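Local structure of malonyl CoA-acyl carrier protein transacylase (Burkholderia pseudomallei, 3G87) at residues E253-L258 with I269-L274. The protein probably transfers the malonyl group from malonyl-CoA to the phosphopantetheine thiol of holo acyl carrier protein, as an acyltransferase of fatty acid or polyketide synthesis. Residues are numbered along the deposited sequence; the frame is centred on the assembly and turned at random.
Sequences ESIRYL and IEFTEL
Leu258 reaches from helix 251-264 to two side chains of strand 269-273, Ile269 near its base and Phe271 at one of its tips. CB meets the tip of Ile269, with Leu258 CB 4.1 Å from Ile269 CD1. The same methyl, Ile269 CD1, lies 3.9 Å from Leu258 O, so this one methyl touches both the base of the side chain and the backbone carbonyl oxygen. CG lies anti to the carbonyl carbon (chi1 -62°), a position from which CD1 reaches the edge of the Phe271 ring, near its plane. There Leu258 CD1 is 3.9 Å from Phe271 CE1. Leu258 also packs against Ile224 of strand 223-224. One helical turn earlier, Ile255 adds a looser touch, with its CD1 4.2 Å from Phe271 CE1 in an oblique approach. Ile269 and Phe271, two residues apart, point to the same side of the strand. The axes of segments 253-258 and 269-273 run roughly antiparallel, at 141°. Their closest approach is 10.7 Å. Helix 279-289 completes the surroundings: Val284 touches both Ile255 and Phe271, while Arg288 packs on Phe271 and donates a hydrogen bond to Ile269 O. The contact thus lays helix 251-264, part of the connection from strand 223-224, against the edge strand 269-273 of the parallel sheet in the acyltransferase domain. Strand 269-273 bonds through its backbone to strand 6-11; toward the helix it offers hydrocarbon, and with no hydrogen bond across, the fit rests on van der Waals contact and the hydrophobic effect.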
# COMPACT_ATOMS: atom_id res chain seq x y z
N GLU A 253 -4.44 -12.43 2.15
CA GLU A 253 -4.53 -12.99 3.47
C GLU A 253 -5.05 -12.01 4.48
O GLU A 253 -5.64 -12.37 5.40
CB GLU A 253 -3.16 -13.47 3.97
CG GLU A 253 -2.73 -14.85 3.60
CD GLU A 253 -1.28 -15.11 3.94
OE1 GLU A 253 -0.41 -14.58 3.28
OE2 GLU A 253 -1.01 -15.80 4.90
N SER A 254 -4.83 -10.74 4.28
CA SER A 254 -5.34 -9.75 5.20
C SER A 254 -6.84 -9.59 5.06
O SER A 254 -7.54 -9.62 5.99
CB SER A 254 -4.61 -8.42 4.98
OG SER A 254 -3.29 -8.46 5.34
N ILE A 255 -7.29 -9.42 3.85
CA ILE A 255 -8.69 -9.45 3.53
C ILE A 255 -9.36 -10.72 4.02
O ILE A 255 -10.31 -10.66 4.72
CB ILE A 255 -8.94 -9.28 2.02
CG1 ILE A 255 -8.31 -8.01 1.52
CG2 ILE A 255 -10.38 -9.34 1.68
CD1 ILE A 255 -8.88 -6.83 2.08
N ARG A 256 -8.84 -11.86 3.62
CA ARG A 256 -9.37 -13.17 4.07
C ARG A 256 -9.42 -13.30 5.62
O ARG A 256 -10.36 -13.88 6.19
CB ARG A 256 -8.53 -14.30 3.45
CG ARG A 256 -8.93 -14.62 2.01
CD ARG A 256 -8.06 -15.73 1.38
NE ARG A 256 -8.70 -16.36 0.23
CZ ARG A 256 -8.12 -17.31 -0.53
NH1 ARG A 256 -6.86 -17.73 -0.30
NH2 ARG A 256 -8.80 -17.84 -1.56
N TYR A 257 -8.42 -12.74 6.31
CA TYR A 257 -8.49 -12.71 7.75
C TYR A 257 -9.72 -11.91 8.18
O TYR A 257 -10.40 -12.30 9.10
CB TYR A 257 -7.21 -12.12 8.37
CG TYR A 257 -7.30 -11.95 9.89
CD1 TYR A 257 -7.17 -13.06 10.73
CD2 TYR A 257 -7.54 -10.69 10.47
CE1 TYR A 257 -7.27 -12.91 12.14
CE2 TYR A 257 -7.62 -10.54 11.89
CZ TYR A 257 -7.46 -11.65 12.71
OH TYR A 257 -7.54 -11.55 14.12
N LEU A 258 -10.01 -10.79 7.51
CA LEU A 258 -11.20 -10.03 7.90
C LEU A 258 -12.47 -10.78 7.61
O LEU A 258 -13.38 -10.73 8.43
CB LEU A 258 -11.28 -8.65 7.23
CG LEU A 258 -10.08 -7.80 7.69
CD1 LEU A 258 -9.87 -6.54 6.85
CD2 LEU A 258 -10.11 -7.53 9.19
N ILE A 269 -19.78 -8.08 6.57
CA ILE A 269 -18.63 -7.17 6.45
C ILE A 269 -18.58 -6.47 5.07
O ILE A 269 -18.79 -7.07 4.02
CB ILE A 269 -17.30 -7.87 6.76
CG1 ILE A 269 -16.16 -6.85 6.86
CG2 ILE A 269 -16.97 -9.05 5.80
CD1 ILE A 269 -15.12 -7.29 7.89
N GLU A 270 -18.37 -5.16 5.11
CA GLU A 270 -18.15 -4.38 3.88
C GLU A 270 -16.79 -3.66 3.93
O GLU A 270 -16.21 -3.49 5.00
CB GLU A 270 -19.28 -3.37 3.70
CG GLU A 270 -19.34 -2.38 4.83
CD GLU A 270 -20.23 -1.18 4.55
OE1 GLU A 270 -20.27 -0.69 3.40
OE2 GLU A 270 -20.86 -0.71 5.50
N PHE A 271 -16.34 -3.19 2.77
CA PHE A 271 -15.02 -2.59 2.54
C PHE A 271 -15.13 -1.25 1.83
O PHE A 271 -15.63 -1.13 0.70
CB PHE A 271 -14.11 -3.55 1.75
CG PHE A 271 -13.85 -4.85 2.49
CD1 PHE A 271 -12.75 -5.00 3.33
CD2 PHE A 271 -14.74 -5.93 2.35
CE1 PHE A 271 -12.58 -6.19 4.02
CE2 PHE A 271 -14.56 -7.10 3.05
CZ PHE A 271 -13.47 -7.22 3.87
N THR A 272 -14.67 -0.22 2.48
CA THR A 272 -14.83 1.08 1.89
C THR A 272 -13.45 1.59 1.51
O THR A 272 -12.64 1.83 2.40
CB THR A 272 -15.47 2.02 2.88
OG1 THR A 272 -16.67 1.42 3.43
CG2 THR A 272 -15.76 3.41 2.18
N GLU A 273 -13.22 1.77 0.20
CA GLU A 273 -11.96 2.26 -0.27
C GLU A 273 -11.93 3.75 -0.14
O GLU A 273 -12.79 4.46 -0.74
CB GLU A 273 -11.71 1.88 -1.74
CG GLU A 273 -10.31 2.22 -2.28
CD GLU A 273 -9.98 1.43 -3.54
OE1 GLU A 273 -10.91 0.79 -4.11
OE2 GLU A 273 -8.80 1.40 -3.99
N LEU A 274 -10.94 4.23 0.63
CA LEU A 274 -10.82 5.66 0.81
C LEU A 274 -9.55 6.25 0.14
O LEU A 274 -8.44 6.17 0.66
CB LEU A 274 -10.91 5.99 2.30
CG LEU A 274 -12.34 5.66 2.77
CD1 LEU A 274 -12.48 5.72 4.30
CD2 LEU A 274 -13.37 6.61 2.15